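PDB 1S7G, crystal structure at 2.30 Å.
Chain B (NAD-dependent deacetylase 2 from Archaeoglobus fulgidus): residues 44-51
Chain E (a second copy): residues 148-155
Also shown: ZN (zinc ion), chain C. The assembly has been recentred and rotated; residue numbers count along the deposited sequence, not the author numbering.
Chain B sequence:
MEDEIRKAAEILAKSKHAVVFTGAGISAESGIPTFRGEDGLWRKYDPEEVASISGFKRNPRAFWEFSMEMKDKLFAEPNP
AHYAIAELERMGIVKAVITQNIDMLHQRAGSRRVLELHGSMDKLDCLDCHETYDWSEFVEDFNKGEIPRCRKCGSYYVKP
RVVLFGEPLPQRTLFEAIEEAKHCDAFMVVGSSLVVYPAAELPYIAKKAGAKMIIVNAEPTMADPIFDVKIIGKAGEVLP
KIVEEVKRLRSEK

Chain B 44-51: KYDPEEVA
Chain E 148-155: PRCRKCGS

A tyrosine-led loop and a short helix, 47-50, in chain B pack against a zinc-binding turn of the second copy, chain E, pinned by one direct backbone hydrogen bond and burying 376 Å² in all.

Chain E, without regular secondary structure, is folded around its metal. E:Cys150 SG (chi1 t) and E:Cys153 SG (chi1 p) each bind ZN at 2.4 Å, with two ligands from elsewhere in the structure. Phi/psi run -84/-1 at E:Arg151, -102/-43 at E:Lys152, -120/-3 at E:Cys153 and 75/10 at E:Gly154; E:Gly154 N bonds E:Cys150 O (3.0 Å), and E:Cys150 N bonds E:Ser155 O (2.9 Å). The E:Arg151 and E:Lys152 carbonyls face chain B.

The register pairs B:Tyr45 CA with E:Lys152 CA at 4.3 Å and B:Val50 CA with E:Cys153 CA at 5.4 Å; end to end the stretches run in roughly the same direction. B:Tyr45 has positive phi (64/171); B:Asp46 (-100/122) is the N-cap residue, its side chain making no capping bond. B:Asp46 N donates to E:Lys152 O at 3.0 Å and 175°, almost straight. B:Tyr45 CA approaches E:Arg151 O at 3.4 Å in a CA-H...O contact, and a water accepts from B:Tyr45 N (2.9 Å) and donates to E:Arg151 O (2.7 Å).

The B:Tyr45 ring (chi1 m, chi2 126°) extends along the turn, its CE2 3.4 Å from E:Gly154 CA. Glycine suits this site twice over: phi is positive, and an ideal CB would sit only 3.1 Å from B:Tyr45 CE2. B:Tyr45 OH lies over one guanidinium face of the extended E:Arg149, 3.3 Å from NH2, too poorly angled to hydrogen bond to it; both OH and NH2 are satisfied elsewhere in the structure. Separately, E:Arg149 NE donates to E:Gly154 O at 2.8 Å.

B:Asp46 CB (chi1 t) meets E:Lys152 CG at 3.6 Å. The helix adds van der Waals contacts: B:Val50 CG1 (chi1 m) packs on E:Cys153 O at 3.5 Å, B:Glu49 CB (chi1 m, chi2 m) lies 4.1 Å from E:Cys153 CB, and B:Glu49 CG meets E:Lys152 CE, on an all-t side chain, at 3.9 Å.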

# COMPACT_ATOMS: atom_id res chain seq x y z
N LYS B 44 -6.39 2.95 24.36
CA LYS B 44 -4.95 3.08 24.42
C LYS B 44 -4.39 1.99 23.51
O LYS B 44 -5.00 0.93 23.39
CB LYS B 44 -4.42 2.81 25.84
CG LYS B 44 -4.66 3.90 26.86
CD LYS B 44 -3.69 3.75 28.03
CE LYS B 44 -3.97 4.76 29.13
NZ LYS B 44 -5.35 4.56 29.69
N TYR B 45 -3.26 2.27 22.87
CA TYR B 45 -2.56 1.32 22.01
C TYR B 45 -3.27 0.85 20.74
O TYR B 45 -4.45 1.13 20.51
CB TYR B 45 -2.19 0.08 22.81
CG TYR B 45 -1.60 0.37 24.17
CD1 TYR B 45 -2.16 -0.20 25.32
CD2 TYR B 45 -0.49 1.19 24.31
CE1 TYR B 45 -1.61 0.05 26.58
CE2 TYR B 45 0.07 1.44 25.57
CZ TYR B 45 -0.50 0.87 26.69
OH TYR B 45 0.03 1.11 27.93
N ASP B 46 -2.51 0.13 19.92
CA ASP B 46 -2.99 -0.46 18.67
C ASP B 46 -3.25 -1.92 19.05
O ASP B 46 -2.35 -2.61 19.51
CB ASP B 46 -1.90 -0.36 17.60
CG ASP B 46 -2.32 -0.95 16.27
OD1 ASP B 46 -3.31 -0.47 15.67
OD2 ASP B 46 -1.66 -1.90 15.81
N PRO B 47 -4.50 -2.39 18.88
CA PRO B 47 -4.86 -3.77 19.22
C PRO B 47 -3.90 -4.87 18.74
O PRO B 47 -3.47 -5.72 19.51
CB PRO B 47 -6.26 -3.92 18.63
CG PRO B 47 -6.80 -2.54 18.71
CD PRO B 47 -5.64 -1.70 18.25
N GLU B 48 -3.57 -4.85 17.45
CA GLU B 48 -2.69 -5.87 16.89
C GLU B 48 -1.30 -5.96 17.51
O GLU B 48 -0.68 -7.02 17.48
CB GLU B 48 -2.58 -5.68 15.37
CG GLU B 48 -3.92 -5.84 14.68
CD GLU B 48 -3.85 -5.66 13.18
OE1 GLU B 48 -3.42 -4.58 12.73
OE2 GLU B 48 -4.25 -6.61 12.46
N GLU B 49 -0.82 -4.86 18.08
CA GLU B 49 0.49 -4.89 18.71
C GLU B 49 0.42 -5.48 20.11
O GLU B 49 1.09 -6.46 20.41
CB GLU B 49 1.10 -3.48 18.80
CG GLU B 49 1.76 -2.96 17.53
CD GLU B 49 2.80 -3.93 16.95
OE1 GLU B 49 3.65 -4.45 17.71
OE2 GLU B 49 2.76 -4.16 15.72
N VAL B 50 -0.40 -4.88 20.97
CA VAL B 50 -0.52 -5.33 22.36
C VAL B 50 -1.31 -6.60 22.63
O VAL B 50 -0.98 -7.33 23.56
CB VAL B 50 -1.13 -4.23 23.27
CG1 VAL B 50 -0.24 -2.99 23.27
CG2 VAL B 50 -2.54 -3.91 22.82
N ALA B 51 -2.33 -6.87 21.83
CA ALA B 51 -3.15 -8.05 22.05
C ALA B 51 -2.83 -9.22 21.13
O ALA B 51 -3.72 -10.01 20.80
CB ALA B 51 -4.63 -7.69 21.93
N PRO E 148 9.12 8.64 28.52
CA PRO E 148 8.35 8.27 27.33
C PRO E 148 8.04 6.77 27.21
O PRO E 148 8.88 5.92 27.49
CB PRO E 148 9.21 8.79 26.18
CG PRO E 148 10.59 8.77 26.75
CD PRO E 148 10.39 9.28 28.15
N ARG E 149 6.82 6.48 26.78
CA ARG E 149 6.35 5.11 26.61
C ARG E 149 5.62 5.07 25.28
O ARG E 149 4.80 5.95 25.00
CB ARG E 149 5.40 4.76 27.75
CG ARG E 149 5.04 3.30 27.83
CD ARG E 149 4.01 3.06 28.92
NE ARG E 149 3.74 1.64 29.11
CZ ARG E 149 2.74 1.16 29.85
NH1 ARG E 149 2.57 -0.15 29.97
NH2 ARG E 149 1.91 2.00 30.46
N CYS E 150 5.90 4.07 24.45
CA CYS E 150 5.25 3.97 23.15
C CYS E 150 3.73 3.97 23.30
O CYS E 150 3.18 3.20 24.07
CB CYS E 150 5.70 2.70 22.42
SG CYS E 150 5.05 2.56 20.73
N ARG E 151 3.05 4.85 22.56
CA ARG E 151 1.60 4.93 22.64
C ARG E 151 0.93 3.89 21.74
O ARG E 151 -0.29 3.78 21.71
CB ARG E 151 1.13 6.36 22.30
CG ARG E 151 0.42 6.54 20.96
CD ARG E 151 1.36 6.36 19.77
NE ARG E 151 0.65 6.36 18.50
CZ ARG E 151 1.22 6.15 17.32
NH1 ARG E 151 2.53 5.92 17.24
NH2 ARG E 151 0.50 6.17 16.21
N LYS E 152 1.75 3.11 21.04
CA LYS E 152 1.24 2.08 20.15
C LYS E 152 1.35 0.67 20.76
O LYS E 152 0.40 -0.13 20.66
CB LYS E 152 1.97 2.13 18.81
CG LYS E 152 1.40 1.18 17.76
CD LYS E 152 2.09 1.33 16.42
CE LYS E 152 1.57 0.29 15.43
NZ LYS E 152 2.20 0.45 14.09
N CYS E 153 2.48 0.35 21.38
CA CYS E 153 2.65 -0.98 21.97
C CYS E 153 2.90 -0.98 23.47
O CYS E 153 3.03 -2.04 24.08
CB CYS E 153 3.80 -1.71 21.27
SG CYS E 153 5.45 -1.35 21.95
N GLY E 154 2.99 0.21 24.07
CA GLY E 154 3.22 0.30 25.51
C GLY E 154 4.63 0.01 25.99
O GLY E 154 4.88 -0.12 27.19
N SER E 155 5.56 -0.11 25.05
CA SER E 155 6.95 -0.39 25.38
C SER E 155 7.65 0.78 26.05
O SER E 155 7.35 1.93 25.76
CB SER E 155 7.74 -0.77 24.13
OG SER E 155 9.13 -0.81 24.41
ZN ZN C . 6.08 0.37 20.37
O HOH W 1 -1.98 4.81 23.58